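Local coordinates for mbGIPC protein (Monosiga brevicollis, PDB 6X1X) that probably binds the C-terminal tails of partner proteins through its PDZ domain, the part present here, as a signalling adaptor of the GIPC family, at residues T8-K13 and E81-C86; H52-N57 and I85-K90. All blocks are in the same frame, centred on the assembly; numbering follows the deposited sequence.

Contact 1: T8-K13 and E81-C86; sequences TVKVIK and EFTMIC
CB of V11 lies over one face of the F82 ring, the two side chains side by side and pointing the same way. It is 4.0 Å from the ring centroid and 29° off the ring normal, a CH-pi contact, while V11 CG1 meets the CE1 and CZ rim atoms. A chi1 of 68° sets CG of F82 between the backbone N and the carbonyl carbon. An alanine in place of F82 would probably strip V11 CB and CG1 of the ring they rest on and open a gap toward I76, which the ring also touches. On the sheet face carrying V9, V11, F82 and M84, V9 CG2 also packs against C86 SG at 4.1 Å.

The face of T8, K10, I12, E81, T83 and I85 is more polar and more open. In the conformer of E81 given, one of two, a water accepts from K10 NZ at 2.8 Å and donates to E81 OE1. Further along, T8 turns OG1 to CD1 of I85 (3.3 Å).

Paired backbone bonds fix this register: V9 and M84 exchange two, as do V11 and F82. The N-to-C directions of strands 8-12 and 81-86 make 155°, the antiparallel pairing of first and last strands typical of a PDZ domain.

Contact 2: H52-N57 and I85-K90; sequences HIAKIN and ICVEPK
H52 and V87 form an antiparallel hydrogen-bonded pair: H52 N donates to V87 O and V87 N to H52 O, both at 2.9 Å. The N-to-C directions of segments 52-56 and 85-87 make 148°, close to antiparallel. I53 and C86 follow as a non-hydrogen-bonded pair, with the CA of C86 3.1 Å from H52 O in a CA-H...O contact. The register then slips by one residue, because A54 and K55 both face I85. I85 O takes a bond from A54 N at 2.8 Å and a weak one from K55 N at 3.4 Å, while I85 N donates to K55 O. This is a classic beta bulge, and the backbone of A54 (phi -89°, psi -37°) departs from extended strand values to make it.

The bulge brings CB of A54 toward the opposite strand, where it sits 3.9 Å from CG2 of V87, the branch anti to the carbonyl carbon, and more loosely beside CG2 of I85. K55 touches I85 with its CB, 3.9 Å from CG1, and its extended chain then leads away. H52 brings its CB near V87 O, which lies at the edge of the imidazole, near the ring plane; the side chain also touches Y29.

The union is therefore chiefly a backbone one: four regular bonds and a weak fifth set the register, and small aliphatic contacts fill in beside them. Two N-H groups converge on one carbonyl oxygen, so I85 O would probably be polarised chiefly by A54, the nearer donor.

In the fold
Contacts 1 and 2 are joined by strand 81-87, which runs between strand 6-12 on one side and strand 52-56 on the other in an antiparallel sheet. Their centres lie about 11 Å apart, and I85 and C86 belong to both. Along the chain 8-13 comes first, then 52-57, with helix 66-75 following before the shared strand closes the order. T83 shows the double use directly: its O probably accepts a hydrogen bond from N57 N at 2.8 Å. Between the contacts, M84 packs on I53, and I56 of contact 2 reaches helix 66-75. The last strand thus ties the chain's beginning to its middle within one compact PDZ domain.

Contact 1: T8-K13 and E81-C86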
ATOM      1  N   THR A   8      -0.828   4.461   9.165  1.00 18.16           N
ATOM      2  CA  THR A   8       0.594   4.582   8.871  1.00 19.25           C
ATOM      3  C   THR A   8       1.230   3.200   8.910  1.00 15.46           C
ATOM      4  O   THR A   8       1.137   2.490   9.919  1.00 21.13           O
ATOM      5  CB  THR A   8       1.283   5.501   9.876  1.00 19.60           C
ATOM      6  OG1 THR A   8       0.772   6.829   9.730  1.00 26.91           O
ATOM      7  CG2 THR A   8       2.789   5.512   9.628  1.00 20.22           C
ATOM      8  N   VAL A   9       1.893   2.835   7.822  1.00 15.23           N
ATOM      9  CA  VAL A   9       2.548   1.546   7.672  1.00 15.34           C
ATOM     10  C   VAL A   9       4.042   1.833   7.575  1.00 16.08           C
ATOM     11  O   VAL A   9       4.466   2.628   6.730  1.00 15.91           O
ATOM     12  CB  VAL A   9       2.035   0.832   6.411  1.00 19.62           C
ATOM     13  CG1 VAL A   9       2.758  -0.447   6.189  1.00 29.45           C
ATOM     14  CG2 VAL A   9       0.538   0.574   6.527  1.00 26.06           C
ATOM     15  N   LYS A  10       4.841   1.232   8.455  1.00 15.62           N
ATOM     16  CA  LYS A  10       6.292   1.394   8.429  1.00 12.27           C
ATOM     17  C   LYS A  10       6.915   0.020   8.279  1.00  9.64           C
ATOM     18  O   LYS A  10       6.725  -0.841   9.142  1.00 12.35           O
ATOM     19  CB  LYS A  10       6.815   2.079   9.691  1.00 14.20           C
ATOM     20  CG  LYS A  10       8.283   2.436   9.603  1.00 15.49           C
ATOM     21  CD  LYS A  10       8.644   3.581  10.540  1.00 28.58           C
ATOM     22  CE  LYS A  10       9.520   3.108  11.685  1.00 19.82           C
ATOM     23  NZ  LYS A  10      10.132   4.245  12.441  1.00 17.67           N
ATOM     24  N   VAL A  11       7.680  -0.164   7.199  1.00 10.31           N
ATOM     25  CA  VAL A  11       8.020  -1.474   6.655  1.00 13.10           C
ATOM     26  C   VAL A  11       9.499  -1.479   6.314  1.00 10.16           C
ATOM     27  O   VAL A  11      10.029  -0.486   5.812  1.00  7.78           O
ATOM     28  CB  VAL A  11       7.202  -1.763   5.374  1.00 11.07           C
ATOM     29  CG1 VAL A  11       7.582  -3.090   4.776  1.00 18.69           C
ATOM     30  CG2 VAL A  11       5.744  -1.755   5.677  1.00 22.11           C
ATOM     31  N   ILE A  12      10.162  -2.602   6.545  1.00 11.57           N
ATOM     32  CA  ILE A  12      11.525  -2.802   6.065  1.00 10.11           C
ATOM     33  C   ILE A  12      11.465  -3.601   4.772  1.00  7.67           C
ATOM     34  O   ILE A  12      10.933  -4.717   4.743  1.00  7.51           O
ATOM     35  CB  ILE A  12      12.395  -3.509   7.112  1.00 13.95           C
ATOM     36  CG1 ILE A  12      12.566  -2.599   8.327  1.00 15.30           C
ATOM     37  CG2 ILE A  12      13.735  -3.860   6.512  1.00 14.00           C
ATOM     38  CD1 ILE A  12      13.508  -3.139   9.370  1.00 31.80           C
ATOM     39  N   LYS A  13      12.019  -3.039   3.701  1.00  7.34           N
ATOM     40  CA  LYS A  13      12.039  -3.729   2.413  1.00  6.05           C
ATOM     41  C   LYS A  13      13.271  -4.622   2.403  1.00  6.39           C
ATOM     42  O   LYS A  13      14.334  -4.242   1.910  1.00  7.84           O
ATOM     43  CB  LYS A  13      12.047  -2.720   1.276  1.00  6.81           C
ATOM     44  CG  LYS A  13      11.948  -3.368  -0.090  1.00  6.38           C
ATOM     45  CD  LYS A  13      11.883  -2.327  -1.200  1.00  6.36           C
ATOM     46  CE  LYS A  13      11.908  -2.996  -2.558  1.00  5.96           C
ATOM     47  NZ  LYS A  13      11.982  -2.011  -3.669  1.00  5.51           N
ATOM     48  N   GLU A  81      14.058   1.108   5.246  1.00  8.08           N
ATOM     49  CA  GLU A  81      12.718   1.279   5.780  0.50  9.03           C
ATOM     50  C   GLU A  81      11.973   2.288   4.920  1.00  8.47           C
ATOM     51  O   GLU A  81      12.573   3.166   4.290  1.00 11.70           O
ATOM     52  CB  GLU A  81      12.782   1.809   7.213  0.50 12.02           C
ATOM     53  CG  GLU A  81      13.574   0.934   8.169  0.50 18.32           C
ATOM     54  CD  GLU A  81      13.653   1.517   9.567  0.50 21.66           C
ATOM     55  OE1 GLU A  81      12.792   2.351   9.915  0.50 22.17           O
ATOM     56  OE2 GLU A  81      14.583   1.144  10.315  0.50 25.38           O
ATOM     57  N   PHE A  82      10.653   2.144   4.866  1.00  7.28           N
ATOM     58  CA  PHE A  82       9.821   3.138   4.206  1.00  7.02           C
ATOM     59  C   PHE A  82       8.510   3.245   4.958  1.00  6.10           C
ATOM     60  O   PHE A  82       8.127   2.347   5.715  1.00  7.50           O
ATOM     61  CB  PHE A  82       9.598   2.841   2.713  1.00  7.61           C
ATOM     62  CG  PHE A  82       8.745   1.620   2.438  1.00  6.78           C
ATOM     63  CD1 PHE A  82       9.305   0.353   2.437  1.00  7.33           C
ATOM     64  CD2 PHE A  82       7.392   1.750   2.154  1.00  7.61           C
ATOM     65  CE1 PHE A  82       8.521  -0.765   2.165  1.00  8.61           C
ATOM     66  CE2 PHE A  82       6.602   0.634   1.878  1.00  8.48           C
ATOM     67  CZ  PHE A  82       7.169  -0.620   1.888  1.00  9.70           C
ATOM     68  N   THR A  83       7.822   4.360   4.740  0.50  6.76           N
ATOM     69  CA  THR A  83       6.510   4.595   5.317  0.50  8.31           C
ATOM     70  C   THR A  83       5.485   4.747   4.202  0.50  7.44           C
ATOM     71  O   THR A  83       5.778   5.287   3.134  0.50  8.85           O
ATOM     72  CB  THR A  83       6.523   5.825   6.233  0.50  8.00           C
ATOM     73  OG1 THR A  83       7.375   5.569   7.355  0.50 10.49           O
ATOM     74  CG2 THR A  83       5.130   6.143   6.754  0.50 17.37           C
ATOM     75  N   MET A  84       4.282   4.238   4.448  1.00  7.98           N
ATOM     76  CA  MET A  84       3.206   4.291   3.477  1.00  9.51           C
ATOM     77  C   MET A  84       1.941   4.621   4.244  1.00 11.35           C
ATOM     78  O   MET A  84       1.674   4.015   5.288  1.00 13.50           O
ATOM     79  CB  MET A  84       3.090   2.935   2.776  1.00 12.36           C
ATOM     80  CG  MET A  84       2.115   2.897   1.623  1.00 12.45           C
ATOM     81  SD  MET A  84       2.354   1.389   0.671  1.00 15.35           S
ATOM     82  CE  MET A  84       2.029   0.130   1.906  1.00 17.00           C
ATOM     83  N   ILE A  85       1.198   5.609   3.771  1.00  9.55           N
ATOM     84  CA  ILE A  85      -0.089   5.951   4.355  1.00 10.23           C
ATOM     85  C   ILE A  85      -1.150   5.252   3.529  1.00  7.81           C
ATOM     86  O   ILE A  85      -1.249   5.472   2.314  1.00  8.13           O
ATOM     87  CB  ILE A  85      -0.317   7.469   4.375  1.00 11.11           C
ATOM     88  CG1 ILE A  85       0.827   8.169   5.108  1.00 14.01           C
ATOM     89  CG2 ILE A  85      -1.648   7.783   5.029  1.00 13.80           C
ATOM     90  CD1 ILE A  85       0.970   7.763   6.555  1.00 22.79           C
ATOM     91  N   CYS A  86      -1.918   4.390   4.181  1.00  8.72           N
ATOM     92  CA  CYS A  86      -2.984   3.639   3.545  1.00 10.52           C
ATOM     93  C   CYS A  86      -4.317   4.110   4.106  1.00 10.12           C
ATOM     94  O   CYS A  86      -4.415   4.501   5.273  1.00 15.19           O
ATOM     95  CB  CYS A  86      -2.808   2.139   3.787  1.00 11.57           C
ATOM     96  SG  CYS A  86      -1.330   1.463   2.986  1.00 14.19           S
TER
HETATM   97  O   HOH W   1      12.214   5.383  10.915  1.00 22.02           O

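Contact 2: H52-N57 and I85-K90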
ATOM      1  N   HIS A  52      -6.356   1.848  -0.067  1.00  7.26           N
ATOM      2  CA  HIS A  52      -5.780   2.773  -1.027  1.00  7.40           C
ATOM      3  C   HIS A  52      -4.443   3.288  -0.504  1.00  7.02           C
ATOM      4  O   HIS A  52      -4.249   3.449   0.706  1.00  7.84           O
ATOM      5  CB  HIS A  52      -6.745   3.929  -1.301  1.00 13.15           C
ATOM      6  CG  HIS A  52      -7.903   3.547  -2.176  1.00 16.87           C
ATOM      7  ND1 HIS A  52      -9.051   2.964  -1.682  1.00 26.70           N
ATOM      8  CD2 HIS A  52      -8.076   3.641  -3.516  1.00 17.87           C
ATOM      9  CE1 HIS A  52      -9.887   2.729  -2.678  1.00 27.69           C
ATOM     10  NE2 HIS A  52      -9.318   3.127  -3.803  1.00 21.19           N
ATOM     11  N   ILE A  53      -3.513   3.532  -1.423  1.00  6.68           N
ATOM     12  CA  ILE A  53      -2.190   4.034  -1.072  1.00  6.42           C
ATOM     13  C   ILE A  53      -2.211   5.543  -1.264  1.00  6.32           C
ATOM     14  O   ILE A  53      -2.209   6.039  -2.395  1.00  7.99           O
ATOM     15  CB  ILE A  53      -1.089   3.357  -1.896  1.00  6.89           C
ATOM     16  CG1 ILE A  53      -1.111   1.854  -1.633  1.00  7.58           C
ATOM     17  CG2 ILE A  53       0.270   3.956  -1.534  1.00  8.90           C
ATOM     18  CD1 ILE A  53      -0.191   1.056  -2.539  1.00 10.87           C
ATOM     19  N   ALA A  54      -2.218   6.282  -0.162  1.00  6.07           N
ATOM     20  CA  ALA A  54      -2.337   7.732  -0.222  1.00  6.49           C
ATOM     21  C   ALA A  54      -0.989   8.427  -0.334  1.00  5.81           C
ATOM     22  O   ALA A  54      -0.881   9.449  -1.024  1.00  6.47           O
ATOM     23  CB  ALA A  54      -3.079   8.251   1.012  1.00  8.28           C
ATOM     24  N   LYS A  55       0.027   7.903   0.347  1.00  5.56           N
ATOM     25  CA  LYS A  55       1.354   8.505   0.357  1.00  5.11           C
ATOM     26  C   LYS A  55       2.397   7.415   0.532  1.00  5.25           C
ATOM     27  O   LYS A  55       2.144   6.388   1.163  1.00  6.01           O
ATOM     28  CB  LYS A  55       1.547   9.496   1.514  1.00  7.23           C
ATOM     29  CG  LYS A  55       0.611  10.680   1.512  1.00  8.23           C
ATOM     30  CD  LYS A  55       1.082  11.781   2.447  1.00 11.42           C
ATOM     31  CE  LYS A  55       0.115  12.957   2.397  1.00 15.64           C
ATOM     32  NZ  LYS A  55       0.513  14.051   3.322  1.00 18.35           N
ATOM     33  N   ILE A  56       3.586   7.669  -0.006  1.00  4.56           N
ATOM     34  CA  ILE A  56       4.778   6.890   0.298  1.00  5.02           C
ATOM     35  C   ILE A  56       5.864   7.878   0.676  1.00  4.75           C
ATOM     36  O   ILE A  56       6.125   8.822  -0.077  1.00  5.05           O
ATOM     37  CB  ILE A  56       5.235   6.039  -0.899  1.00  5.62           C
ATOM     38  CG1 ILE A  56       4.204   4.961  -1.216  1.00  6.12           C
ATOM     39  CG2 ILE A  56       6.608   5.426  -0.616  1.00  6.85           C
ATOM     40  CD1 ILE A  56       4.405   4.355  -2.596  1.00  7.25           C
ATOM     41  N   ASN A  57       6.463   7.689   1.851  1.00  5.54           N
ATOM     42  CA  ASN A  57       7.548   8.552   2.317  1.00  6.51           C
ATOM     43  C   ASN A  57       7.185  10.032   2.196  1.00  6.79           C
ATOM     44  O   ASN A  57       7.997  10.865   1.781  1.00  8.27           O
ATOM     45  CB  ASN A  57       8.858   8.229   1.602  1.00  7.78           C
ATOM     46  CG  ASN A  57       9.404   6.885   2.000  1.00  6.50           C
ATOM     47  OD1 ASN A  57       9.223   6.454   3.136  1.00  7.87           O
ATOM     48  ND2 ASN A  57      10.071   6.207   1.068  1.00  9.30           N
ATOM     49  N   ILE A  85       1.198   5.609   3.771  1.00  9.55           N
ATOM     50  CA  ILE A  85      -0.089   5.951   4.355  1.00 10.23           C
ATOM     51  C   ILE A  85      -1.150   5.252   3.529  1.00  7.81           C
ATOM     52  O   ILE A  85      -1.249   5.472   2.314  1.00  8.13           O
ATOM     53  CB  ILE A  85      -0.317   7.469   4.375  1.00 11.11           C
ATOM     54  CG1 ILE A  85       0.827   8.169   5.108  1.00 14.01           C
ATOM     55  CG2 ILE A  85      -1.648   7.783   5.029  1.00 13.80           C
ATOM     56  CD1 ILE A  85       0.970   7.763   6.555  1.00 22.79           C
ATOM     57  N   CYS A  86      -1.918   4.390   4.181  1.00  8.72           N
ATOM     58  CA  CYS A  86      -2.984   3.639   3.545  1.00 10.52           C
ATOM     59  C   CYS A  86      -4.317   4.110   4.106  1.00 10.12           C
ATOM     60  O   CYS A  86      -4.415   4.501   5.273  1.00 15.19           O
ATOM     61  CB  CYS A  86      -2.808   2.139   3.787  1.00 11.57           C
ATOM     62  SG  CYS A  86      -1.330   1.463   2.986  1.00 14.19           S
ATOM     63  N   VAL A  87      -5.341   4.101   3.258  1.00  9.03           N
ATOM     64  CA  VAL A  87      -6.680   4.528   3.645  1.00  9.24           C
ATOM     65  C   VAL A  87      -7.639   3.383   3.373  1.00  8.02           C
ATOM     66  O   VAL A  87      -7.696   2.863   2.254  1.00  8.83           O
ATOM     67  CB  VAL A  87      -7.116   5.796   2.892  1.00 10.23           C
ATOM     68  CG1 VAL A  87      -8.495   6.227   3.352  1.00 12.02           C
ATOM     69  CG2 VAL A  87      -6.109   6.915   3.108  1.00 17.59           C
ATOM     70  N   GLU A  88      -8.372   2.988   4.390  1.00  8.17           N
ATOM     71  CA  GLU A  88      -9.316   1.896   4.237  1.00 10.99           C
ATOM     72  C   GLU A  88     -10.594   2.405   3.580  1.00  8.79           C
ATOM     73  O   GLU A  88     -11.080   3.487   3.919  1.00 11.70           O
ATOM     74  CB  GLU A  88      -9.674   1.321   5.601  1.00 14.47           C
ATOM     75  CG  GLU A  88      -8.494   0.842   6.405  1.00 22.12           C
ATOM     76  CD  GLU A  88      -8.913  -0.019   7.578  1.00 32.90           C
ATOM     77  OE1 GLU A  88     -10.093  -0.433   7.616  1.00 35.02           O
ATOM     78  OE2 GLU A  88      -8.065  -0.286   8.456  1.00 21.77           O
ATOM     79  N   PRO A  89     -11.171   1.655   2.648  1.00 12.02           N
ATOM     80  CA  PRO A  89     -12.485   2.034   2.122  1.00 11.84           C
ATOM     81  C   PRO A  89     -13.564   1.779   3.164  1.00  9.20           C
ATOM     82  O   PRO A  89     -13.386   1.018   4.117  1.00 11.61           O
ATOM     83  CB  PRO A  89     -12.654   1.117   0.907  1.00 18.73           C
ATOM     84  CG  PRO A  89     -11.864  -0.078   1.249  1.00 24.30           C
ATOM     85  CD  PRO A  89     -10.663   0.425   2.019  1.00 19.84           C
ATOM     86  N   LYS A  90     -14.698   2.447   2.985  1.00  8.67           N
ATOM     87  CA  LYS A  90     -15.828   2.296   3.896  1.00  8.53           C
ATOM     88  C   LYS A  90     -16.644   1.103   3.431  1.00  6.66           C
ATOM     89  O   LYS A  90     -17.338   1.174   2.409  1.00  7.98           O
ATOM     90  CB  LYS A  90     -16.673   3.565   3.922  1.00 10.80           C
ATOM     91  CG  LYS A  90     -15.996   4.740   4.613  1.00 14.12           C
ATOM     92  CD  LYS A  90     -16.824   6.008   4.494  1.00 23.32           C
ATOM     93  CE  LYS A  90     -18.218   5.824   5.073  1.00 30.88           C
ATOM     94  NZ  LYS A  90     -18.212   5.753   6.560  1.00 38.16           N
TER